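PDB 6AII: beta-agarase from Persicobacter, which hydrolyses agarose, presumably at its beta-1,4 linkages, to give neoagarobiose, using a catalytic domain of glycoside hydrolase family 16. Local coordinates for residues Met27-Asn32 with Ala45-Asn50; Phe31-Pro36 with Val69-Gly74; His75-Ala80 with Ile312-Trp317; Met105-Ser110 with Ile283-Ala288; Ile126-Phe131 with Tyr305-Asp310. One frame throughout, in Å; residues are numbered along the deposited sequence.

Contact 1: Met27-Asn32 with Ala45-Asn50. With CA (calcium ion), chain B.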
# COMPACT_ATOMS: atom_id res chain seq x y z
N MET A 27 0.95 -9.18 -13.88
CA MET A 27 0.86 -8.28 -12.68
C MET A 27 1.24 -6.85 -13.07
O MET A 27 1.54 -6.06 -12.20
CB MET A 27 1.81 -8.77 -11.58
CG MET A 27 1.38 -10.06 -10.90
SD MET A 27 -0.13 -9.81 -9.97
CE MET A 27 0.54 -9.04 -8.48
N SER A 28 1.27 -6.51 -14.37
CA SER A 28 1.69 -5.24 -14.87
C SER A 28 0.59 -4.64 -15.76
O SER A 28 -0.05 -5.38 -16.56
CB SER A 28 3.03 -5.29 -15.65
OG SER A 28 4.07 -5.87 -14.88
N ASP A 29 0.31 -3.34 -15.62
CA ASP A 29 -0.78 -2.70 -16.34
C ASP A 29 -0.59 -1.20 -16.29
O ASP A 29 -0.33 -0.68 -15.17
CB ASP A 29 -2.13 -3.10 -15.74
CG ASP A 29 -3.34 -2.80 -16.60
OD1 ASP A 29 -3.26 -1.97 -17.53
OD2 ASP A 29 -4.35 -3.52 -16.37
N ASP A 30 -0.70 -0.49 -17.45
CA ASP A 30 -0.68 0.97 -17.40
C ASP A 30 -2.03 1.66 -17.58
O ASP A 30 -2.09 2.87 -17.70
CB ASP A 30 0.39 1.52 -18.34
CG ASP A 30 0.28 1.13 -19.80
OD1 ASP A 30 -0.66 0.41 -20.17
OD2 ASP A 30 1.16 1.62 -20.54
N PHE A 31 -3.12 0.86 -17.51
CA PHE A 31 -4.48 1.38 -17.28
C PHE A 31 -4.93 2.44 -18.31
O PHE A 31 -5.54 3.45 -17.95
CB PHE A 31 -4.55 1.96 -15.85
CG PHE A 31 -4.43 0.88 -14.82
CD1 PHE A 31 -5.36 -0.14 -14.81
CD2 PHE A 31 -3.39 0.84 -13.90
CE1 PHE A 31 -5.29 -1.16 -13.87
CE2 PHE A 31 -3.32 -0.17 -12.96
CZ PHE A 31 -4.26 -1.17 -12.95
N ASN A 32 -4.64 2.18 -19.58
CA ASN A 32 -4.94 3.17 -20.62
C ASN A 32 -6.14 2.69 -21.43
O ASN A 32 -6.26 2.96 -22.63
CB ASN A 32 -3.69 3.50 -21.42
CG ASN A 32 -2.57 4.11 -20.57
OD1 ASN A 32 -2.79 4.87 -19.59
ND2 ASN A 32 -1.36 3.84 -20.99
N ALA A 45 -9.43 -6.38 -16.84
CA ALA A 45 -8.38 -6.76 -17.78
C ALA A 45 -7.91 -8.18 -17.53
O ALA A 45 -6.79 -8.52 -17.90
CB ALA A 45 -7.22 -5.78 -17.71
N GLY A 46 -8.71 -8.98 -16.84
CA GLY A 46 -8.31 -10.29 -16.43
C GLY A 46 -7.29 -10.31 -15.30
O GLY A 46 -6.79 -11.39 -14.93
N LYS A 47 -7.00 -9.15 -14.67
CA LYS A 47 -5.91 -9.06 -13.73
C LYS A 47 -6.27 -8.50 -12.33
O LYS A 47 -5.58 -8.82 -11.39
CB LYS A 47 -4.82 -8.13 -14.27
CG LYS A 47 -4.13 -8.62 -15.52
CD LYS A 47 -3.12 -7.64 -16.09
CE LYS A 47 -2.54 -8.17 -17.39
NZ LYS A 47 -1.65 -7.16 -18.02
N TRP A 48 -7.26 -7.65 -12.24
CA TRP A 48 -7.49 -6.83 -11.03
C TRP A 48 -8.95 -7.01 -10.59
O TRP A 48 -9.86 -6.44 -11.22
CB TRP A 48 -7.19 -5.34 -11.30
CG TRP A 48 -5.93 -5.10 -12.06
CD1 TRP A 48 -5.82 -4.69 -13.35
CD2 TRP A 48 -4.59 -5.35 -11.61
NE1 TRP A 48 -4.51 -4.65 -13.74
CE2 TRP A 48 -3.72 -5.03 -12.69
CE3 TRP A 48 -4.02 -5.76 -10.38
CZ2 TRP A 48 -2.34 -5.13 -12.60
CZ3 TRP A 48 -2.65 -5.89 -10.33
CH2 TRP A 48 -1.82 -5.55 -11.41
N LYS A 49 -9.16 -7.71 -9.46
CA LYS A 49 -10.50 -7.87 -8.97
C LYS A 49 -10.98 -6.55 -8.38
O LYS A 49 -10.24 -5.96 -7.61
CB LYS A 49 -10.60 -8.91 -7.86
CG LYS A 49 -12.02 -9.35 -7.46
CD LYS A 49 -11.97 -10.23 -6.24
CE LYS A 49 -13.19 -11.03 -5.89
NZ LYS A 49 -13.06 -11.52 -4.49
N ASN A 50 -12.18 -6.13 -8.74
CA ASN A 50 -12.80 -4.90 -8.22
C ASN A 50 -13.40 -5.05 -6.82
O ASN A 50 -14.37 -4.37 -6.52
CB ASN A 50 -13.81 -4.31 -9.18
CG ASN A 50 -15.02 -5.19 -9.47
OD1 ASN A 50 -15.03 -6.35 -9.04
ND2 ASN A 50 -16.01 -4.62 -10.15
CA CA B . -1.66 5.15 -17.35
O HOH W 1 -3.73 -5.23 -18.67
O HOH W 2 -1.57 7.35 -18.56

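Contact 2: Phe31-Pro36 with Val69-Gly74. With CA (calcium ion), chain B.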
# COMPACT_ATOMS: atom_id res chain seq x y z
N PHE A 31 -3.12 0.86 -17.51
CA PHE A 31 -4.48 1.38 -17.28
C PHE A 31 -4.93 2.44 -18.31
O PHE A 31 -5.54 3.45 -17.95
CB PHE A 31 -4.55 1.96 -15.85
CG PHE A 31 -4.43 0.88 -14.82
CD1 PHE A 31 -5.36 -0.14 -14.81
CD2 PHE A 31 -3.39 0.84 -13.90
CE1 PHE A 31 -5.29 -1.16 -13.87
CE2 PHE A 31 -3.32 -0.17 -12.96
CZ PHE A 31 -4.26 -1.17 -12.95
N ASN A 32 -4.64 2.18 -19.58
CA ASN A 32 -4.94 3.17 -20.62
C ASN A 32 -6.14 2.69 -21.43
O ASN A 32 -6.26 2.96 -22.63
CB ASN A 32 -3.69 3.50 -21.42
CG ASN A 32 -2.57 4.11 -20.57
OD1 ASN A 32 -2.79 4.87 -19.59
ND2 ASN A 32 -1.36 3.84 -20.99
N TYR A 33 -7.04 1.97 -20.78
CA TYR A 33 -8.30 1.51 -21.35
C TYR A 33 -9.44 1.98 -20.45
O TYR A 33 -9.19 2.43 -19.31
CB TYR A 33 -8.32 -0.01 -21.49
CG TYR A 33 -7.95 -0.72 -20.20
CD1 TYR A 33 -8.88 -0.96 -19.21
CD2 TYR A 33 -6.63 -1.04 -19.92
CE1 TYR A 33 -8.54 -1.59 -18.02
CE2 TYR A 33 -6.29 -1.67 -18.74
CZ TYR A 33 -7.24 -1.93 -17.76
OH TYR A 33 -6.89 -2.55 -16.61
N ASP A 34 -10.66 1.89 -20.97
CA ASP A 34 -11.88 2.29 -20.24
C ASP A 34 -12.45 1.03 -19.57
O ASP A 34 -12.72 -0.02 -20.20
CB ASP A 34 -12.91 2.98 -21.12
CG ASP A 34 -12.55 4.41 -21.50
OD1 ASP A 34 -11.79 5.04 -20.76
OD2 ASP A 34 -13.11 4.91 -22.48
N PHE A 35 -12.70 1.14 -18.26
CA PHE A 35 -13.48 0.16 -17.51
C PHE A 35 -14.47 0.94 -16.67
O PHE A 35 -14.13 1.46 -15.59
CB PHE A 35 -12.65 -0.78 -16.62
CG PHE A 35 -13.51 -1.80 -15.92
CD1 PHE A 35 -13.91 -2.96 -16.55
CD2 PHE A 35 -13.92 -1.59 -14.61
CE1 PHE A 35 -14.76 -3.85 -15.91
CE2 PHE A 35 -14.81 -2.47 -13.99
CZ PHE A 35 -15.19 -3.62 -14.62
N PRO A 36 -15.73 1.07 -17.15
CA PRO A 36 -16.67 1.80 -16.35
C PRO A 36 -16.98 1.10 -15.03
O PRO A 36 -16.91 -0.08 -14.95
CB PRO A 36 -17.97 1.84 -17.20
CG PRO A 36 -17.48 1.62 -18.60
CD PRO A 36 -16.28 0.72 -18.47
N VAL A 69 -14.69 1.24 -8.05
CA VAL A 69 -13.44 1.05 -8.81
C VAL A 69 -13.77 1.24 -10.29
O VAL A 69 -14.67 0.62 -10.83
CB VAL A 69 -12.81 -0.34 -8.57
CG1 VAL A 69 -11.58 -0.58 -9.46
CG2 VAL A 69 -12.43 -0.60 -7.12
N SER A 70 -12.94 2.01 -10.99
CA SER A 70 -13.11 2.14 -12.47
C SER A 70 -11.72 2.39 -13.06
O SER A 70 -10.74 2.50 -12.35
CB SER A 70 -14.05 3.28 -12.80
OG SER A 70 -13.49 4.52 -12.41
N VAL A 71 -11.68 2.40 -14.37
CA VAL A 71 -10.46 2.78 -15.10
C VAL A 71 -10.86 3.77 -16.17
O VAL A 71 -11.75 3.51 -16.97
CB VAL A 71 -9.70 1.59 -15.69
CG1 VAL A 71 -8.39 2.08 -16.30
CG2 VAL A 71 -9.40 0.49 -14.69
N SER A 72 -10.20 4.91 -16.16
CA SER A 72 -10.52 6.00 -17.12
C SER A 72 -9.37 7.00 -17.11
O SER A 72 -8.63 7.13 -16.12
CB SER A 72 -11.82 6.73 -16.86
OG SER A 72 -11.75 7.44 -15.64
N ASN A 73 -9.22 7.69 -18.24
CA ASN A 73 -8.37 8.86 -18.28
C ASN A 73 -6.89 8.53 -17.99
O ASN A 73 -6.14 9.47 -17.64
CB ASN A 73 -8.91 9.99 -17.43
CG ASN A 73 -10.31 10.35 -17.81
OD1 ASN A 73 -11.23 10.11 -17.02
ND2 ASN A 73 -10.51 10.74 -19.06
N GLY A 74 -6.49 7.30 -18.21
CA GLY A 74 -5.10 6.81 -18.06
C GLY A 74 -4.78 6.21 -16.72
O GLY A 74 -3.62 5.77 -16.52
CA CA B . -1.66 5.15 -17.35
O HOH W 3 -7.67 4.88 -18.75
O HOH W 2 -1.57 7.35 -18.56

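Contact 3: His75-Ala80 with Ile312-Trp317. With CA (calcium ion), chain B.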
# COMPACT_ATOMS: atom_id res chain seq x y z
N HIS A 75 -5.79 6.08 -15.85
CA HIS A 75 -5.52 5.50 -14.50
C HIS A 75 -6.71 4.71 -13.99
O HIS A 75 -7.89 4.99 -14.31
CB HIS A 75 -5.18 6.61 -13.50
CG HIS A 75 -5.95 7.84 -13.71
ND1 HIS A 75 -7.27 7.98 -13.26
CD2 HIS A 75 -5.64 9.00 -14.32
CE1 HIS A 75 -7.68 9.20 -13.62
NE2 HIS A 75 -6.73 9.81 -14.23
N MET A 76 -6.38 3.77 -13.12
CA MET A 76 -7.39 3.11 -12.29
C MET A 76 -7.83 4.14 -11.24
O MET A 76 -6.97 4.88 -10.70
CB MET A 76 -6.84 1.88 -11.58
CG MET A 76 -7.78 1.29 -10.59
SD MET A 76 -7.17 -0.36 -10.04
CE MET A 76 -7.61 -1.40 -11.34
N ASN A 77 -9.11 4.20 -10.97
CA ASN A 77 -9.72 5.13 -10.01
C ASN A 77 -10.26 4.29 -8.84
O ASN A 77 -11.06 3.37 -9.06
CB ASN A 77 -10.91 5.86 -10.63
CG ASN A 77 -10.53 6.62 -11.87
OD1 ASN A 77 -9.71 7.51 -11.73
ND2 ASN A 77 -11.15 6.27 -13.01
N ILE A 78 -9.83 4.61 -7.64
CA ILE A 78 -10.32 3.97 -6.41
C ILE A 78 -11.04 5.08 -5.63
O ILE A 78 -10.41 5.98 -5.08
CB ILE A 78 -9.21 3.26 -5.66
CG1 ILE A 78 -8.46 2.28 -6.56
CG2 ILE A 78 -9.81 2.53 -4.47
CD1 ILE A 78 -7.27 1.61 -5.91
N VAL A 79 -12.38 5.03 -5.67
CA VAL A 79 -13.22 6.17 -5.36
C VAL A 79 -13.80 6.13 -3.95
O VAL A 79 -14.25 5.07 -3.55
CB VAL A 79 -14.36 6.30 -6.38
CG1 VAL A 79 -15.29 7.42 -6.01
CG2 VAL A 79 -13.74 6.45 -7.78
N ALA A 80 -13.73 7.24 -3.25
CA ALA A 80 -14.52 7.48 -2.01
C ALA A 80 -15.75 8.30 -2.36
O ALA A 80 -15.65 9.42 -2.91
CB ALA A 80 -13.70 8.12 -0.92
N ILE A 312 -10.35 10.48 -4.60
CA ILE A 312 -10.06 9.36 -5.48
C ILE A 312 -8.56 9.10 -5.40
O ILE A 312 -7.76 10.03 -5.66
CB ILE A 312 -10.44 9.65 -6.95
CG1 ILE A 312 -11.88 10.14 -7.08
CG2 ILE A 312 -10.13 8.43 -7.83
CD1 ILE A 312 -12.28 10.46 -8.50
N MET A 313 -8.22 7.88 -5.19
CA MET A 313 -6.84 7.40 -5.29
C MET A 313 -6.65 6.90 -6.73
O MET A 313 -7.40 6.03 -7.17
CB MET A 313 -6.54 6.28 -4.33
CG MET A 313 -5.09 5.78 -4.38
SD MET A 313 -4.89 4.33 -3.28
CE MET A 313 -3.19 3.92 -3.62
N LYS A 314 -5.67 7.43 -7.46
CA LYS A 314 -5.52 7.12 -8.88
C LYS A 314 -4.25 6.27 -9.07
O LYS A 314 -3.23 6.54 -8.38
CB LYS A 314 -5.41 8.39 -9.73
CG LYS A 314 -6.64 9.24 -9.64
CD LYS A 314 -6.55 10.55 -10.42
CE LYS A 314 -7.82 11.34 -10.24
NZ LYS A 314 -7.67 12.68 -10.85
N VAL A 315 -4.31 5.30 -9.95
CA VAL A 315 -3.15 4.46 -10.20
C VAL A 315 -2.84 4.58 -11.70
O VAL A 315 -3.57 4.03 -12.53
CB VAL A 315 -3.36 2.99 -9.78
CG1 VAL A 315 -2.08 2.18 -9.97
CG2 VAL A 315 -3.87 2.88 -8.34
N ASP A 316 -1.74 5.27 -12.01
CA ASP A 316 -1.34 5.43 -13.43
C ASP A 316 -0.84 4.11 -13.99
O ASP A 316 -1.07 3.78 -15.16
CB ASP A 316 -0.27 6.51 -13.51
CG ASP A 316 0.15 6.87 -14.93
OD1 ASP A 316 -0.65 6.64 -15.87
OD2 ASP A 316 1.28 7.41 -15.06
N TRP A 317 -0.08 3.38 -13.19
CA TRP A 317 0.43 2.10 -13.64
C TRP A 317 0.91 1.27 -12.44
O TRP A 317 1.24 1.81 -11.36
CB TRP A 317 1.56 2.23 -14.70
CG TRP A 317 2.72 3.15 -14.45
CD1 TRP A 317 2.87 4.34 -15.08
CD2 TRP A 317 3.88 2.98 -13.64
NE1 TRP A 317 4.08 4.90 -14.80
CE2 TRP A 317 4.73 4.09 -13.92
CE3 TRP A 317 4.32 1.98 -12.74
CZ2 TRP A 317 5.95 4.24 -13.30
CZ3 TRP A 317 5.52 2.16 -12.09
CH2 TRP A 317 6.34 3.27 -12.39
CA CA B . -1.66 5.15 -17.35
O HOH W 4 -6.56 12.92 -13.61
O HOH W 2 -1.57 7.35 -18.56

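Contact 4: Met105-Ser110 with Ile283-Ala288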
# COMPACT_ATOMS: atom_id res chain seq x y z
N MET A 105 -16.24 2.94 -0.71
CA MET A 105 -14.82 3.02 -1.09
C MET A 105 -14.47 1.86 -1.97
O MET A 105 -15.26 0.97 -2.18
CB MET A 105 -13.96 3.02 0.18
CG MET A 105 -14.01 4.34 0.91
SD MET A 105 -13.03 4.31 2.44
CE MET A 105 -12.28 5.91 2.46
N GLY A 106 -13.27 1.85 -2.54
CA GLY A 106 -12.88 0.76 -3.41
C GLY A 106 -11.70 -0.02 -2.89
O GLY A 106 -10.85 0.47 -2.08
N CYS A 107 -11.59 -1.25 -3.38
CA CYS A 107 -10.55 -2.16 -3.02
C CYS A 107 -10.27 -3.06 -4.23
O CYS A 107 -11.23 -3.52 -4.86
CB CYS A 107 -10.97 -2.97 -1.79
SG CYS A 107 -9.73 -4.13 -1.23
N VAL A 108 -8.99 -3.23 -4.57
CA VAL A 108 -8.60 -4.01 -5.71
C VAL A 108 -7.62 -5.10 -5.29
O VAL A 108 -6.67 -4.81 -4.53
CB VAL A 108 -7.98 -3.07 -6.76
CG1 VAL A 108 -7.39 -3.87 -7.88
CG2 VAL A 108 -9.02 -2.09 -7.25
N VAL A 109 -7.80 -6.37 -5.78
CA VAL A 109 -6.90 -7.44 -5.43
C VAL A 109 -6.45 -8.15 -6.71
O VAL A 109 -7.29 -8.44 -7.60
CB VAL A 109 -7.53 -8.44 -4.45
CG1 VAL A 109 -6.53 -9.53 -4.14
CG2 VAL A 109 -8.00 -7.76 -3.16
N SER A 110 -5.17 -8.40 -6.86
CA SER A 110 -4.70 -9.05 -8.08
C SER A 110 -5.18 -10.50 -8.16
O SER A 110 -5.41 -11.12 -7.15
CB SER A 110 -3.19 -9.05 -8.15
OG SER A 110 -2.59 -9.82 -7.15
N ILE A 283 -2.60 -5.81 -3.32
CA ILE A 283 -3.81 -5.18 -2.95
C ILE A 283 -3.58 -3.66 -3.04
O ILE A 283 -2.57 -3.16 -2.51
CB ILE A 283 -4.23 -5.62 -1.52
CG1 ILE A 283 -4.31 -7.16 -1.45
CG2 ILE A 283 -5.52 -4.94 -1.08
CD1 ILE A 283 -4.88 -7.74 -0.18
N ILE A 284 -4.50 -2.96 -3.68
CA ILE A 284 -4.50 -1.48 -3.67
C ILE A 284 -5.90 -1.04 -3.22
O ILE A 284 -6.90 -1.47 -3.77
CB ILE A 284 -4.18 -0.88 -5.03
CG1 ILE A 284 -2.88 -1.49 -5.57
CG2 ILE A 284 -4.11 0.63 -4.88
CD1 ILE A 284 -2.36 -0.78 -6.80
N ASN A 285 -5.94 -0.25 -2.16
CA ASN A 285 -7.24 0.09 -1.65
C ASN A 285 -7.20 1.41 -0.88
O ASN A 285 -6.12 1.94 -0.51
CB ASN A 285 -7.82 -0.98 -0.71
CG ASN A 285 -7.23 -0.93 0.69
OD1 ASN A 285 -6.12 -1.37 0.91
ND2 ASN A 285 -7.94 -0.40 1.66
N ILE A 286 -8.41 1.91 -0.60
CA ILE A 286 -8.58 3.02 0.30
C ILE A 286 -9.49 2.56 1.45
O ILE A 286 -10.24 1.60 1.30
CB ILE A 286 -9.16 4.27 -0.37
CG1 ILE A 286 -10.59 4.07 -0.88
CG2 ILE A 286 -8.18 4.74 -1.49
CD1 ILE A 286 -11.23 5.26 -1.60
N GLU A 287 -9.29 3.13 2.62
CA GLU A 287 -10.11 2.76 3.74
C GLU A 287 -10.14 3.88 4.77
O GLU A 287 -9.26 4.72 4.85
CB GLU A 287 -9.60 1.47 4.36
CG GLU A 287 -8.22 1.43 4.78
CD GLU A 287 -7.69 0.01 5.17
OE1 GLU A 287 -7.98 -1.04 4.56
OE2 GLU A 287 -7.06 -0.02 6.22
N ALA A 288 -11.16 3.78 5.61
CA ALA A 288 -11.33 4.65 6.80
C ALA A 288 -11.22 3.73 7.99
O ALA A 288 -12.21 3.04 8.28
CB ALA A 288 -12.62 5.39 6.75

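Contact 5: Ile126-Phe131 with Tyr305-Asp310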
# COMPACT_ATOMS: atom_id res chain seq x y z
N ILE A 126 -1.99 9.82 -4.73
CA ILE A 126 -2.69 9.70 -3.42
C ILE A 126 -3.82 10.75 -3.37
O ILE A 126 -3.64 11.88 -3.80
CB ILE A 126 -1.64 9.82 -2.33
CG1 ILE A 126 -0.88 8.48 -2.26
CG2 ILE A 126 -2.32 10.14 -0.96
CD1 ILE A 126 0.39 8.46 -1.53
N ALA A 127 -4.98 10.33 -2.89
CA ALA A 127 -6.14 11.22 -2.77
C ALA A 127 -5.81 12.41 -1.85
O ALA A 127 -5.23 12.24 -0.80
CB ALA A 127 -7.30 10.48 -2.23
N ASP A 128 -6.28 13.60 -2.32
CA ASP A 128 -6.15 14.77 -1.49
C ASP A 128 -7.38 14.84 -0.59
O ASP A 128 -8.22 15.68 -0.75
CB ASP A 128 -5.97 16.01 -2.34
CG ASP A 128 -5.59 17.23 -1.52
OD1 ASP A 128 -5.38 17.07 -0.29
OD2 ASP A 128 -5.48 18.30 -2.19
N ALA A 129 -7.42 13.90 0.32
CA ALA A 129 -8.60 13.62 1.17
C ALA A 129 -8.13 12.90 2.42
O ALA A 129 -7.05 12.33 2.46
CB ALA A 129 -9.59 12.79 0.41
N VAL A 130 -8.93 12.93 3.47
CA VAL A 130 -8.53 12.36 4.76
C VAL A 130 -8.95 10.89 4.83
O VAL A 130 -10.04 10.58 5.41
CB VAL A 130 -9.05 13.18 5.94
CG1 VAL A 130 -8.47 12.68 7.25
CG2 VAL A 130 -8.58 14.61 5.73
N PHE A 131 -8.14 9.99 4.23
CA PHE A 131 -8.36 8.56 4.36
C PHE A 131 -7.08 7.84 3.97
O PHE A 131 -6.20 8.45 3.33
CB PHE A 131 -9.58 8.09 3.54
CG PHE A 131 -9.69 8.36 2.07
CD1 PHE A 131 -8.81 7.79 1.16
CD2 PHE A 131 -10.66 9.23 1.59
CE1 PHE A 131 -8.91 8.06 -0.20
CE2 PHE A 131 -10.79 9.47 0.23
CZ PHE A 131 -9.91 8.91 -0.66
N TYR A 305 -18.22 16.04 -0.73
CA TYR A 305 -19.12 16.59 -1.75
C TYR A 305 -18.55 17.85 -2.40
O TYR A 305 -18.87 18.07 -3.54
CB TYR A 305 -20.48 16.93 -1.10
CG TYR A 305 -21.20 15.74 -0.51
CD1 TYR A 305 -21.27 14.53 -1.16
CD2 TYR A 305 -21.77 15.84 0.75
CE1 TYR A 305 -21.91 13.44 -0.60
CE2 TYR A 305 -22.42 14.76 1.33
CZ TYR A 305 -22.53 13.57 0.63
OH TYR A 305 -23.18 12.50 1.19
N GLY A 306 -17.70 18.59 -1.76
CA GLY A 306 -17.17 19.78 -2.34
C GLY A 306 -16.05 19.52 -3.31
O GLY A 306 -15.86 20.27 -4.30
N ARG A 307 -15.24 18.49 -3.03
CA ARG A 307 -14.12 18.15 -3.91
C ARG A 307 -14.11 16.64 -4.20
O ARG A 307 -13.16 15.92 -3.85
CB ARG A 307 -12.82 18.51 -3.20
CG ARG A 307 -12.74 19.98 -2.81
CD ARG A 307 -11.43 20.40 -2.21
NE ARG A 307 -11.25 19.95 -0.83
CZ ARG A 307 -10.47 18.94 -0.42
NH1 ARG A 307 -9.76 18.22 -1.29
NH2 ARG A 307 -10.46 18.64 0.88
N PRO A 308 -15.09 16.17 -4.94
CA PRO A 308 -15.21 14.75 -5.27
C PRO A 308 -13.99 14.18 -6.01
O PRO A 308 -13.58 13.06 -5.76
CB PRO A 308 -16.50 14.64 -6.11
CG PRO A 308 -16.80 16.05 -6.56
CD PRO A 308 -16.22 16.95 -5.51
N GLU A 309 -13.42 14.98 -6.90
CA GLU A 309 -12.31 14.46 -7.68
C GLU A 309 -11.06 14.28 -6.82
O GLU A 309 -10.25 13.42 -7.10
CB GLU A 309 -12.07 15.39 -8.88
CG GLU A 309 -11.16 14.83 -9.94
CD GLU A 309 -11.70 13.66 -10.75
OE1 GLU A 309 -12.95 13.50 -10.93
OE2 GLU A 309 -10.84 12.87 -11.13
N ASP A 310 -10.95 15.02 -5.73
CA ASP A 310 -9.88 14.80 -4.77
C ASP A 310 -10.08 13.54 -3.92
O ASP A 310 -9.08 13.13 -3.28
CB ASP A 310 -9.72 16.01 -3.87
CG ASP A 310 -9.04 17.22 -4.53
OD1 ASP A 310 -8.31 17.03 -5.52
OD2 ASP A 310 -9.26 18.34 -4.05
O HOH W 5 -7.51 17.78 1.48
O HOH W 6 -5.95 18.44 -4.92

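Contact 1: Met27-Asn32 with Ala45-Asn50
Trp48 meets Asp29 with the rim of its indole and Phe31 with one face. Its NE1 donates to Asp29 OD2 (2.9 Å, N-H...O 154°), an oxygen lying in the indole plane and reached on its anti side. Phe31 CZ sits over that face near the rim, 3.6 Å from Trp48 NE1, the rings inclined at 48°. Trp48 CH2 comes edge-on to Met27 O at 3.5 Å. Lys47 lays its CB on the indole's opposite face, then runs out extended to bring NZ onto Ser28 O (2.8 Å), almost in line with the carbonyl. A water joins NZ to Asp29 OD2, weakly at the aspartate, which Tyr33 OH also bonds. Asp29 CG stands anti to its backbone N (chi1 -165°), beside the carbonyl carbon, and OD1 accepts from Phe31 N (2.8 Å) from above the carboxylate plane. This Asx turn, facing a classic beta bulge at Lys47-Trp48, leads into a calcium site in which Asp30 O and Asn32 OD1 are ligands.

Contact 2: Phe31-Pro36 with Val69-Gly74
A single antiparallel bridge, the hydrogen-bonded pair Phe35-Val71, clips the loop that follows strand 19-23 onto the side of strand 69-72 away from strand 75-79. Phe35 N donates to Val71 O (2.9 Å) and Val71 N returns a bond to Phe35 O, both nearly straight at the hydrogen. Beyond the bridge Asp34 CA makes a CA-H...O contact with the same Val71 O.

Val71 carries most of the packing. Its CG1, anti to the backbone N (chi1 -175°), points into the bend of the loop, packed tightly at 3.1 Å against Tyr33 O, and lies over one face of the Tyr33 ring near the rim. Its CG2 meets Tyr33 CE1 at 4.0 Å, while the Phe31 side chain crosses that of Val71 at about a right angle, CB to CG1. Phe35 CB rests against Val71 CB, and the edge of the Phe35 ring is turned to Ser70 CA.

Past the bridge the chains part and a water fills in: it donates to Phe31 O (2.7 Å) and Tyr33 O (2.9 Å) and accepts from Gly74 N (2.7 Å), so three backbone groups are satisfied at once. Gly74, with its positive phi of 94°, then turns its O onto calcium at 2.2 Å, next to Asn32 OD1. With Asp5, Asp30, Asp316 and a water, these two residues make up the calcium site, in which loop and hairpin turn meet on one ion.

Contact 3: His75-Ala80 with Ile312-Trp317
Met76-Val315 and Ile78-Met313 are the hydrogen-bonded pairs of two antiparallel strands, 75-79 and 312-315, whose axes pass 4.5 Å apart at 157°. Each pair has both bonds, Met76 N to Val315 O (2.9 Å) among them. Met76, Ile78, Met313 and Val315 share one face; there Ile78 CD1 reaches Val315 CG2, and Ile284 and Ile286 of the other sheet pack against it, giving the core of the beta-sandwich (jelly-roll) fold of family 16. On the opposite face Val79 CG2 meets Ile312 CG2 at 4.1 Å, and Asn77 CB packs on Ile312 CG2. Next to them Lys314 lies beside His75, pointing the same way, its CD over one face, toward the rim, 3.9 Å from the imidazole centroid in a CH-pi contact. His75 ND1 bonds weakly to Asn77 OD1, while Asn77 ND2 is bonded to Ser72 OG. A water accepts from Lys314 NZ, which is also salt-bridged to Glu309. Asp316, at a classic beta bulge, binds calcium through OD1 (2.3 Å) and O (2.6 Å), its OD2 salt-bridged to Arg123.

Contact 4: Met105-Ser110 with Ile283-Ala288
Asn285, whose CB packs on Cys107 SG at 3.7 Å, has its amide gripped at both ends: ND2 donates to Glu287 OE1 (3.0 Å), whose OE2 is bonded by Gln289, and, from above the carbonyl plane, to Ile286 O (3.1 Å), while OD1 accepts from Trp136 NE1 and weakly from Asn134. The pairing joins strands 97-110 and 280-287 in the jelly-roll sheet that also contains strand 144-151, whose E-I-D-x-x-E sequence is the family 16 signature. Val108-Ile284 is the hydrogen-bonded pair, Val108 N to Ile284 O being the shortest bond at 2.8 Å; Ile286 N to Gly106 O is longer but straight (174°). The side chains of Val109 and Ile283 lie side by side, pointing the same way, CG2 to CG1. On the other face, Ile284 meets Met313 and Val315 of the second sheet. Ile286 CG1 stands between backbone N and carbonyl carbon (chi1 65°), which brings it against Met105 CB at 3.7 Å. Beyond it Met105 SD rests 3.6 Å from Glu287 CA, and Met105 CE 4.3 Å from Ala288 CB.

Contact 5: Ile126-Phe131 with Tyr305-Asp310
The guanidinium of Arg307 takes both Asp128 O and the Asp310 carboxylate at its edge, close to its own plane. One nitrogen serves both: NH1 donates to Asp128 O (3.0 Å, 164°), nearly head-on to the carbonyl, and to Asp310 OD2 (2.8 Å), met on its anti side in a salt bridge. NE forms a second salt bridge, to Asp157, so the group is fixed along more than one side. Asp128 OD2, in contrast, lies well out of the guanidinium plane, 4.4 Å from Arg307 NH1, where only charge can act.

The two aspartates come near each other, OD2 of Asp128 to OD2 of Asp310 at 4.2 Å. A water bridges the two carboxylates, donating to Asp128 OD2 and Asp310 OD1, and the arginine presumably offsets their repulsion. A second water donates to Asp128 OD1 and accepts weakly from Arg307 NH2. Asp128 CB packs on Asp310 CG at 4.0 Å. Ala127 CB touches Asp310 O at 3.4 Å and Ala129 CB approaches the same oxygen. Asp128 is the centre of an inverse gamma turn, whose carbonyl accepts from Arg307, the first residue past helix 301-306, joining the connections that lead into strands 132-139 and 312-325.

From the N terminus, the loop after strand 19-23 is closed first by contact 1, which folds it back on strand 48-49, and then by contact 2, which shares Phe31 and Asn32 and pins the same loop to strand 69-72. That strand turns at Gly74 into strand 75-79, where contact 3 opens a loop of 231 residues, closed by strand 312-325. Contacts 4 and 5 both nest inside it and cross each other, their segments alternating along the chain. Contact 4 knits the other sheet, and Phe131 of contact 5 packs on its Met105 and Ile286. Contacts 1, 2 and 3 converge on one calcium ion, tying N-terminal loop, hairpin and C-terminal strand together.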